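Local coordinates for protein TCR alpha chain (Gallus gallus, PDB 6LIR) that forms the alpha half of the chicken alpha-beta T-cell receptor, which probably recognises peptide antigens presented by MHC molecules, at residues 25-36 / 80-91; 43-51 / 61-72. One frame throughout, in Å; residues are numbered along the deposited sequence.

Overall arrangement
After strands 7-11 and 16-21 the chain enters strand 29-35, then strand 42-47, the turn into strand 51-54, strand 59-63 and strand 69-74, before returning as strand 84-90. Contact 1, between 25-36 and 80-91, closes the longer loop, with 43 residues between its segments. Contact 2, between 43-51 and 61-72, closes a loop of nine residues nested inside it. Contact 1 joins neighbouring strands within one sheet of the V domain, whereas contact 2 links that sheet's border strand 42-47 to the opposite sheet and, at Ser51 and Ser62, pairs strands 51-54 and 59-63 inside it. The two meet directly: Ile30 and Ala47 share a probable backbone hydrogen bond, and Trp32 packs on Leu61.

Contact 1. Residues 25-36 / 80-91; sequences IQAYSIQWYRQL and GDAAVYYCAVRG
The indole of Trp32 is overlapped on one face by Cys87, whose CB stands 3.6 Å from the centroid of the six-membered ring, only 14° off its normal. Cys87 SG is set farther back, 4.8 Å from that centroid, and is joined in a disulfide to Cys20; Trp32 NE1 is satisfied by Ser70 of the facing sheet. Two residues along, on the same face, Arg34 lies beside Tyr85. With chi1 at 80°, Arg34 CG sits between the backbone N and the carbonyl carbon, and the extended chain follows the tyrosine toward its hydroxyl: Arg34 CB rests over the ring, 3.9 Å from its centroid. At the end, Arg34 NH1 donates in the guanidinium plane to two acceptors, to Tyr85 OH at 3.1 Å and, as a salt bridge, to Asp81 OD1 at 2.8 Å on the anti side of the carboxylate. Tyr85 OH donates a hydrogen bond to Asp81 O (2.7 Å), on a lone pair in the carbonyl plane, which fixes the end of the ring. A phenylalanine in place of Tyr85 would probably leave Asp81 O without this donor and Arg34 NH1 with one acceptor fewer. Tyr33 and Tyr86 form an antiparallel hydrogen-bonded pair whose side chains lie on the other face, and Tyr33 OH accepts from the backbone N of Leu99 of the TCR beta chain. Strands 29-35 and 84-90 run antiparallel at 157°, joined by bonds such as Tyr33 N to Tyr86 O at 2.7 Å; a classic beta bulge, in which Tyr28 and Ser29 both face Arg90, ends the pairing. These are strands C and F of an immunoglobulin V domain, with the core tryptophan against the disulfide and a tyrosine corner closing from Tyr85 onto Asp81.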
loop_
_atom_site.group_PDB
_atom_site.type_symbol
_atom_site.label_atom_id
_atom_site.label_comp_id
_atom_site.label_asym_id
_atom_site.label_seq_id
_atom_site.Cartn_x
_atom_site.Cartn_y
_atom_site.Cartn_z
ATOM N N ILE A 25 17.199 -13.785 20.860
ATOM C CA ILE A 25 15.906 -14.282 21.317
ATOM C C ILE A 25 15.798 -15.747 20.928
ATOM O O ILE A 25 15.900 -16.088 19.742
ATOM C CB ILE A 25 14.729 -13.483 20.731
ATOM C CG1 ILE A 25 14.885 -11.992 21.040
ATOM C CG2 ILE A 25 13.405 -14.009 21.277
ATOM C CD1 ILE A 25 13.738 -11.136 20.530
ATOM N N GLN A 26 15.572 -16.606 21.918
ATOM C CA GLN A 26 15.354 -18.030 21.687
ATOM C C GLN A 26 13.844 -18.213 21.718
ATOM O O GLN A 26 13.230 -18.270 22.788
ATOM C CB GLN A 26 16.062 -18.880 22.736
ATOM C CG GLN A 26 15.974 -20.374 22.482
ATOM C CD GLN A 26 17.145 -21.137 23.068
ATOM O OE1 GLN A 26 17.331 -21.173 24.286
ATOM N NE2 GLN A 26 17.948 -21.750 22.197
ATOM N N ALA A 27 13.253 -18.264 20.526
ATOM C CA ALA A 27 11.810 -18.130 20.377
ATOM C C ALA A 27 11.057 -19.236 21.100
ATOM O O ALA A 27 11.389 -20.418 20.975
ATOM C CB ALA A 27 11.438 -18.121 18.895
ATOM N N TYR A 28 10.027 -18.843 21.849
ATOM C CA TYR A 28 9.038 -19.808 22.310
ATOM C C TYR A 28 8.067 -20.141 21.188
ATOM O O TYR A 28 7.654 -21.296 21.033
ATOM C CB TYR A 28 8.282 -19.267 23.526
ATOM C CG TYR A 28 7.130 -20.147 23.963
ATOM C CD1 TYR A 28 7.340 -21.231 24.808
ATOM C CD2 TYR A 28 5.833 -19.901 23.522
ATOM C CE1 TYR A 28 6.291 -22.043 25.205
ATOM C CE2 TYR A 28 4.778 -20.708 23.913
ATOM C CZ TYR A 28 5.012 -21.776 24.754
ATOM O OH TYR A 28 3.966 -22.579 25.146
ATOM N N SER A 29 7.697 -19.139 20.399
ATOM C CA SER A 29 6.823 -19.336 19.256
ATOM C C SER A 29 7.166 -18.287 18.214
ATOM O O SER A 29 7.643 -17.195 18.539
ATOM C CB SER A 29 5.342 -19.241 19.646
ATOM O OG SER A 29 4.988 -17.907 19.957
ATOM N N ILE A 30 6.944 -18.638 16.954
ATOM C CA ILE A 30 7.253 -17.764 15.834
ATOM C C ILE A 30 6.002 -17.635 14.981
ATOM O O ILE A 30 5.344 -18.637 14.680
ATOM C CB ILE A 30 8.432 -18.302 14.999
ATOM C CG1 ILE A 30 9.734 -18.206 15.798
ATOM C CG2 ILE A 30 8.561 -17.539 13.696
ATOM C CD1 ILE A 30 10.870 -19.010 15.214
ATOM N N GLN A 31 5.689 -16.410 14.581
ATOM C CA GLN A 31 4.551 -16.137 13.724
ATOM C C GLN A 31 5.021 -15.298 12.553
ATOM O O GLN A 31 6.006 -14.559 12.648
ATOM C CB GLN A 31 3.432 -15.388 14.462
ATOM C CG GLN A 31 2.787 -16.171 15.585
ATOM C CD GLN A 31 2.245 -15.270 16.677
ATOM O OE1 GLN A 31 2.539 -15.466 17.856
ATOM N NE2 GLN A 31 1.453 -14.275 16.290
ATOM N N TRP A 32 4.283 -15.392 11.455
ATOM C CA TRP A 32 4.570 -14.604 10.275
ATOM C C TRP A 32 3.284 -13.941 9.822
ATOM O O TRP A 32 2.206 -14.546 9.874
ATOM C CB TRP A 32 5.144 -15.463 9.145
ATOM C CG TRP A 32 6.606 -15.747 9.280
ATOM C CD1 TRP A 32 7.186 -16.706 10.059
ATOM C CD2 TRP A 32 7.676 -15.069 8.613
ATOM N NE1 TRP A 32 8.553 -16.670 9.916
ATOM C CE2 TRP A 32 8.880 -15.675 9.032
ATOM C CE3 TRP A 32 7.734 -14.015 7.695
ATOM C CZ2 TRP A 32 10.127 -15.263 8.566
ATOM C CZ3 TRP A 32 8.975 -13.603 7.234
ATOM C CH2 TRP A 32 10.156 -14.227 7.671
ATOM N N TYR A 33 3.413 -12.695 9.383
ATOM C CA TYR A 33 2.302 -11.896 8.901
ATOM C C TYR A 33 2.699 -11.290 7.565
ATOM O O TYR A 33 3.884 -11.201 7.228
ATOM C CB TYR A 33 1.934 -10.773 9.886
ATOM C CG TYR A 33 1.396 -11.234 11.224
ATOM C CD1 TYR A 33 2.243 -11.741 12.203
ATOM C CD2 TYR A 33 0.042 -11.138 11.515
ATOM C CE1 TYR A 33 1.751 -12.158 13.430
ATOM C CE2 TYR A 33 -0.461 -11.550 12.736
ATOM C CZ TYR A 33 0.397 -12.058 13.691
ATOM O OH TYR A 33 -0.107 -12.469 14.904
ATOM N N ARG A 34 1.698 -10.869 6.801
ATOM C CA ARG A 34 1.960 -10.135 5.578
ATOM C C ARG A 34 0.984 -8.975 5.484
ATOM O O ARG A 34 -0.191 -9.098 5.846
ATOM C CB ARG A 34 1.895 -11.040 4.337
ATOM C CG ARG A 34 0.518 -11.366 3.808
ATOM C CD ARG A 34 0.653 -12.073 2.470
ATOM N NE ARG A 34 -0.604 -12.663 2.024
ATOM C CZ ARG A 34 -0.734 -13.378 0.910
ATOM N NH1 ARG A 34 0.320 -13.596 0.130
ATOM N NH2 ARG A 34 -1.916 -13.880 0.582
ATOM N N GLN A 35 1.493 -7.840 5.042
ATOM C CA GLN A 35 0.714 -6.614 4.937
ATOM C C GLN A 35 0.608 -6.260 3.460
ATOM O O GLN A 35 1.578 -5.802 2.847
ATOM C CB GLN A 35 1.330 -5.472 5.734
ATOM C CG GLN A 35 0.562 -4.175 5.546
ATOM C CD GLN A 35 1.365 -2.942 5.897
ATOM O OE1 GLN A 35 1.065 -1.847 5.426
ATOM N NE2 GLN A 35 2.380 -3.107 6.741
ATOM N N LEU A 36 -0.549 -6.518 2.894
ATOM C CA LEU A 36 -0.876 -6.169 1.526
ATOM C C LEU A 36 -1.179 -4.674 1.422
ATOM O O LEU A 36 -1.603 -4.052 2.401
ATOM C CB LEU A 36 -2.082 -6.977 1.060
ATOM C CG LEU A 36 -1.895 -8.490 0.932
ATOM C CD1 LEU A 36 -3.247 -9.183 0.960
ATOM C CD2 LEU A 36 -1.142 -8.849 -0.348
ATOM N N GLY A 80 -0.324 -11.389 -6.631
ATOM C CA GLY A 80 -1.068 -11.081 -5.423
ATOM C C GLY A 80 -0.304 -11.325 -4.136
ATOM O O GLY A 80 -0.775 -10.904 -3.076
ATOM N N ASP A 81 0.851 -11.986 -4.202
ATOM C CA ASP A 81 1.662 -12.262 -3.024
ATOM C C ASP A 81 2.686 -11.170 -2.744
ATOM O O ASP A 81 3.444 -11.283 -1.773
ATOM C CB ASP A 81 2.375 -13.608 -3.183
ATOM C CG ASP A 81 1.407 -14.766 -3.269
ATOM O OD1 ASP A 81 0.478 -14.822 -2.433
ATOM O OD2 ASP A 81 1.559 -15.610 -4.176
ATOM N N ALA A 82 2.717 -10.120 -3.557
ATOM C CA ALA A 82 3.579 -8.976 -3.293
ATOM C C ALA A 82 3.070 -8.236 -2.064
ATOM O O ALA A 82 1.963 -7.688 -2.071
ATOM C CB ALA A 82 3.621 -8.049 -4.507
ATOM N N ALA A 83 3.870 -8.227 -1.006
ATOM C CA ALA A 83 3.474 -7.601 0.247
ATOM C C ALA A 83 4.716 -7.429 1.105
ATOM O O ALA A 83 5.820 -7.833 0.728
ATOM C CB ALA A 83 2.416 -8.434 0.982
ATOM N N VAL A 84 4.517 -6.846 2.278
ATOM C CA VAL A 84 5.563 -6.731 3.279
ATOM C C VAL A 84 5.335 -7.859 4.269
ATOM O O VAL A 84 4.268 -7.948 4.888
ATOM C CB VAL A 84 5.542 -5.360 3.973
ATOM C CG1 VAL A 84 6.587 -5.313 5.084
ATOM C CG2 VAL A 84 5.784 -4.252 2.958
ATOM N N TYR A 85 6.317 -8.743 4.385
ATOM C CA TYR A 85 6.211 -9.933 5.214
ATOM C C TYR A 85 6.944 -9.709 6.530
ATOM O O TYR A 85 8.126 -9.353 6.535
ATOM C CB TYR A 85 6.771 -11.150 4.478
ATOM C CG TYR A 85 5.868 -11.627 3.362
ATOM C CD1 TYR A 85 5.850 -10.983 2.129
ATOM C CD2 TYR A 85 5.030 -12.717 3.544
ATOM C CE1 TYR A 85 5.021 -11.416 1.108
ATOM C CE2 TYR A 85 4.200 -13.157 2.535
ATOM C CZ TYR A 85 4.200 -12.504 1.320
ATOM O OH TYR A 85 3.371 -12.951 0.323
ATOM N N TYR A 86 6.233 -9.908 7.637
ATOM C CA TYR A 86 6.750 -9.676 8.976
ATOM C C TYR A 86 6.874 -10.992 9.727
ATOM O O TYR A 86 5.945 -11.806 9.732
ATOM C CB TYR A 86 5.827 -8.752 9.780
ATOM C CG TYR A 86 5.853 -7.293 9.388
ATOM C CD1 TYR A 86 6.849 -6.443 9.855
ATOM C CD2 TYR A 86 4.859 -6.756 8.577
ATOM C CE1 TYR A 86 6.868 -5.107 9.512
ATOM C CE2 TYR A 86 4.870 -5.420 8.227
ATOM C CZ TYR A 86 5.877 -4.600 8.696
ATOM O OH TYR A 86 5.890 -3.269 8.348
ATOM N N CYS A 87 7.999 -11.177 10.403
ATOM C CA CYS A 87 8.103 -12.230 11.398
ATOM C C CYS A 87 7.931 -11.598 12.771
ATOM O O CYS A 87 8.280 -10.436 12.988
ATOM C CB CYS A 87 9.444 -12.972 11.320
ATOM S SG CYS A 87 10.878 -11.926 11.627
ATOM N N ALA A 88 7.339 -12.362 13.680
ATOM C CA ALA A 88 7.116 -11.917 15.048
ATOM C C ALA A 88 7.422 -13.085 15.970
ATOM O O ALA A 88 6.894 -14.183 15.770
ATOM C CB ALA A 88 5.677 -11.429 15.251
ATOM N N VAL A 89 8.284 -12.858 16.960
ATOM C CA VAL A 89 8.748 -13.937 17.820
ATOM C C VAL A 89 8.427 -13.604 19.270
ATOM O O VAL A 89 8.316 -12.437 19.660
ATOM C CB VAL A 89 10.262 -14.198 17.645
ATOM C CG1 VAL A 89 10.602 -14.409 16.173
ATOM C CG2 VAL A 89 11.074 -13.049 18.216
ATOM N N ARG A 90 8.300 -14.653 20.073
ATOM C CA ARG A 90 8.047 -14.535 21.500
ATOM C C ARG A 90 9.124 -15.305 22.240
ATOM O O ARG A 90 9.384 -16.470 21.926
ATOM C CB ARG A 90 6.656 -15.053 21.880
ATOM C CG ARG A 90 5.829 -14.046 22.655
ATOM C CD ARG A 90 4.520 -14.647 23.139
ATOM N NE ARG A 90 3.607 -14.913 22.033
ATOM C CZ ARG A 90 2.747 -14.023 21.543
ATOM N NH1 ARG A 90 1.957 -14.350 20.530
ATOM N NH2 ARG A 90 2.685 -12.805 22.062
ATOM N N GLY A 91 9.746 -14.648 23.222
ATOM C CA GLY A 91 10.792 -15.290 23.999
ATOM C C GLY A 91 10.243 -16.301 24.983
ATOM O O GLY A 91 10.953 -17.222 25.395
HETATM O O HOH W 1 13.761 -17.764 25.648
#

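Contact 2. Residues 43-51 / 61-72; sequences FLVSAVKGS and LSVSADSRSSAL
Leu44 reaches Leu72 at about a right angle, its CD1 4.1 Å from Leu72 CD2, the two meeting in the interior near Tyr85. Val45 comes next and bears on Leu61: with chi1 at 66°, its CG1 lies between the backbone N and the carbonyl carbon and stands 3.9 Å from Leu61 CD2. Ser46 has its CB turned away from 61-72, and its hydroxyl bonds Asn96 of the TCR beta chain. Ala47 faces inward again, its CB 3.7 Å from Leu61 CD2, which therefore touches both Val45 and Ala47. Leu61 CG is anti to the backbone N, and beyond it the CD2 branch makes the contacts with both residues. Val63 CG2 approaches Ala47 CB more loosely. Past Ala47 the chain leaves its strand, and Lys49 CA comes near Val63 CB. At Gly50, where phi is 59°, a value that favours glycine, the backbone turns toward the second segment. Gly50 O accepts from Val63 N at 2.8 Å in a nearly straight bond of 171°, while a water accepts a hydrogen bond from Gly50 N and can donate to Val63 O, bridging the two. Ser51 then stands opposite Ser62 as an antiparallel non-hydrogen-bonded pair, where Ser51 CA lies 3.0 Å from Leu61 O. Their side chains rise on one face, and Ser51 OG and Ser62 OG share a hydrogen bond of 2.7 Å. The axes of strands 43-47 and 61-63 come no closer than 8.4 Å, and side chains alone join them, as expected across a sandwich. Strand 51-54, by contrast, pairs with strand 59-63 rather than with 42-47, which matches the C'' strand switch characteristic of T-cell receptor V-alpha domains, with residues around 48-50 in the position of the CDR2 loop.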
loop_
_atom_site.group_PDB
_atom_site.type_symbol
_atom_site.label_atom_id
_atom_site.label_comp_id
_atom_site.label_asym_id
_atom_site.label_seq_id
_atom_site.Cartn_x
_atom_site.Cartn_y
_atom_site.Cartn_z
ATOM N N PHE A 43 -2.349 -12.510 9.489
ATOM C CA PHE A 43 -1.712 -13.723 9.986
ATOM C C PHE A 43 -1.559 -14.762 8.879
ATOM O O PHE A 43 -2.477 -14.987 8.086
ATOM C CB PHE A 43 -2.526 -14.304 11.144
ATOM C CG PHE A 43 -1.977 -15.595 11.686
ATOM C CD1 PHE A 43 -0.813 -15.610 12.440
ATOM C CD2 PHE A 43 -2.627 -16.796 11.443
ATOM C CE1 PHE A 43 -0.306 -16.799 12.935
ATOM C CE2 PHE A 43 -2.125 -17.989 11.935
ATOM C CZ PHE A 43 -0.965 -17.991 12.682
ATOM N N LEU A 44 -0.380 -15.383 8.811
ATOM C CA LEU A 44 -0.119 -16.438 7.838
ATOM C C LEU A 44 0.077 -17.803 8.477
ATOM O O LEU A 44 -0.602 -18.764 8.097
ATOM C CB LEU A 44 1.122 -16.097 7.001
ATOM C CG LEU A 44 1.121 -14.821 6.161
ATOM C CD1 LEU A 44 2.445 -14.685 5.425
ATOM C CD2 LEU A 44 -0.047 -14.814 5.189
ATOM N N VAL A 45 0.987 -17.922 9.444
ATOM C CA VAL A 45 1.304 -19.214 10.040
ATOM C C VAL A 45 1.994 -18.972 11.376
ATOM O O VAL A 45 2.602 -17.922 11.601
ATOM C CB VAL A 45 2.184 -20.054 9.076
ATOM C CG1 VAL A 45 3.550 -19.409 8.898
ATOM C CG2 VAL A 45 2.310 -21.498 9.547
ATOM N N SER A 46 1.925 -19.963 12.258
ATOM C CA SER A 46 2.613 -19.924 13.538
ATOM C C SER A 46 3.167 -21.306 13.846
ATOM O O SER A 46 2.508 -22.314 13.583
ATOM C CB SER A 46 1.683 -19.482 14.669
ATOM O OG SER A 46 2.226 -19.850 15.921
ATOM N N ALA A 47 4.370 -21.345 14.417
ATOM C CA ALA A 47 4.991 -22.609 14.785
ATOM C C ALA A 47 5.871 -22.412 16.009
ATOM O O ALA A 47 6.323 -21.304 16.308
ATOM C CB ALA A 47 5.821 -23.194 13.637
ATOM N N VAL A 48 6.108 -23.513 16.722
ATOM C CA VAL A 48 7.037 -23.520 17.838
ATOM C C VAL A 48 8.357 -24.206 17.493
ATOM O O VAL A 48 9.383 -23.887 18.105
ATOM C CB VAL A 48 6.400 -24.160 19.093
ATOM C CG1 VAL A 48 5.114 -23.432 19.467
ATOM C CG2 VAL A 48 6.136 -25.643 18.872
ATOM N N LYS A 49 8.362 -25.142 16.544
ATOM C CA LYS A 49 9.585 -25.821 16.134
ATOM C C LYS A 49 9.352 -26.495 14.788
ATOM O O LYS A 49 8.223 -26.577 14.297
ATOM C CB LYS A 49 10.036 -26.843 17.183
ATOM C CG LYS A 49 9.109 -28.041 17.315
ATOM C CD LYS A 49 9.705 -29.092 18.243
ATOM C CE LYS A 49 9.159 -30.477 17.936
ATOM N NZ LYS A 49 10.021 -31.542 18.516
ATOM N N GLY A 50 10.443 -26.996 14.209
ATOM C CA GLY A 50 10.457 -27.733 12.958
ATOM C C GLY A 50 9.904 -26.939 11.787
ATOM O O GLY A 50 10.048 -25.717 11.695
ATOM N N SER A 51 9.266 -27.655 10.864
ATOM C CA SER A 51 8.723 -27.068 9.648
ATOM C C SER A 51 7.212 -27.224 9.620
ATOM O O SER A 51 6.677 -28.250 10.049
ATOM C CB SER A 51 9.338 -27.697 8.392
ATOM O OG SER A 51 10.725 -27.421 8.316
ATOM N N LEU A 61 7.058 -22.865 6.473
ATOM C CA LEU A 61 7.848 -22.176 7.478
ATOM C C LEU A 61 8.754 -23.192 8.158
ATOM O O LEU A 61 8.292 -24.261 8.568
ATOM C CB LEU A 61 6.942 -21.496 8.505
ATOM C CG LEU A 61 7.588 -21.119 9.834
ATOM C CD1 LEU A 61 8.511 -19.928 9.642
ATOM C CD2 LEU A 61 6.527 -20.831 10.892
ATOM N N SER A 62 10.036 -22.862 8.275
ATOM C CA SER A 62 11.014 -23.726 8.926
ATOM C C SER A 62 11.695 -22.943 10.039
ATOM O O SER A 62 12.238 -21.860 9.801
ATOM C CB SER A 62 12.051 -24.263 7.934
ATOM O OG SER A 62 11.479 -25.179 7.008
ATOM N N VAL A 63 11.626 -23.478 11.257
ATOM C CA VAL A 63 12.243 -22.884 12.440
ATOM C C VAL A 63 13.568 -23.586 12.711
ATOM O O VAL A 63 13.631 -24.821 12.745
ATOM C CB VAL A 63 11.313 -22.990 13.662
ATOM C CG1 VAL A 63 12.045 -22.579 14.941
ATOM C CG2 VAL A 63 10.063 -22.152 13.461
ATOM N N SER A 64 14.624 -22.799 12.918
ATOM C CA SER A 64 15.942 -23.356 13.192
ATOM C C SER A 64 15.928 -24.195 14.465
ATOM O O SER A 64 15.104 -23.996 15.362
ATOM C CB SER A 64 16.980 -22.242 13.319
ATOM O OG SER A 64 17.033 -21.469 12.132
ATOM N N ALA A 65 16.850 -25.159 14.521
ATOM C CA ALA A 65 16.919 -26.070 15.661
ATOM C C ALA A 65 17.085 -25.313 16.974
ATOM O O ALA A 65 16.510 -25.701 17.998
ATOM C CB ALA A 65 18.057 -27.070 15.462
ATOM N N ASP A 66 17.879 -24.240 16.976
ATOM C CA ASP A 66 18.087 -23.458 18.188
ATOM C C ASP A 66 17.007 -22.405 18.414
ATOM O O ASP A 66 17.086 -21.669 19.407
ATOM C CB ASP A 66 19.467 -22.792 18.157
ATOM C CG ASP A 66 19.601 -21.760 17.052
ATOM O OD1 ASP A 66 18.682 -21.643 16.210
ATOM O OD2 ASP A 66 20.635 -21.062 17.024
ATOM N N SER A 67 16.010 -22.326 17.529
ATOM C CA SER A 67 14.886 -21.393 17.653
ATOM C C SER A 67 15.333 -19.935 17.694
ATOM O O SER A 67 14.643 -19.081 18.255
ATOM C CB SER A 67 14.022 -21.712 18.878
ATOM O OG SER A 67 13.348 -22.946 18.707
ATOM N N ARG A 68 16.475 -19.619 17.088
ATOM C CA ARG A 68 16.940 -18.240 17.027
ATOM C C ARG A 68 16.835 -17.658 15.625
ATOM O O ARG A 68 17.369 -16.572 15.373
ATOM C CB ARG A 68 18.381 -18.149 17.539
ATOM C CG ARG A 68 18.528 -18.587 18.997
ATOM C CD ARG A 68 19.955 -18.426 19.503
ATOM N NE ARG A 68 20.092 -18.937 20.866
ATOM C CZ ARG A 68 19.872 -18.212 21.957
ATOM N NH1 ARG A 68 19.510 -16.940 21.845
ATOM N NH2 ARG A 68 20.012 -18.757 23.159
ATOM N N SER A 69 16.126 -18.331 14.726
ATOM C CA SER A 69 15.909 -17.862 13.363
ATOM C C SER A 69 14.812 -18.708 12.738
ATOM O O SER A 69 14.514 -19.811 13.206
ATOM C CB SER A 69 17.182 -17.934 12.515
ATOM O OG SER A 69 17.589 -19.276 12.345
ATOM N N SER A 70 14.229 -18.183 11.663
ATOM C CA SER A 70 13.244 -18.927 10.897
ATOM C C SER A 70 13.268 -18.433 9.457
ATOM O O SER A 70 13.908 -17.430 9.129
ATOM C CB SER A 70 11.843 -18.789 11.505
ATOM O OG SER A 70 11.258 -17.545 11.157
ATOM N N ALA A 71 12.554 -19.151 8.599
ATOM C CA ALA A 71 12.521 -18.835 7.180
ATOM C C ALA A 71 11.148 -19.184 6.637
ATOM O O ALA A 71 10.640 -20.282 6.880
ATOM C CB ALA A 71 13.603 -19.596 6.403
ATOM N N LEU A 72 10.560 -18.243 5.905
ATOM C CA LEU A 72 9.283 -18.437 5.241
ATOM C C LEU A 72 9.543 -18.679 3.761
ATOM O O LEU A 72 10.045 -17.793 3.059
ATOM C CB LEU A 72 8.372 -17.226 5.431
ATOM C CG LEU A 72 6.985 -17.388 4.812
ATOM C CD1 LEU A 72 6.203 -18.473 5.540
ATOM C CD2 LEU A 72 6.222 -16.071 4.819
HETATM O O HOH W 2 13.065 -26.225 15.069
#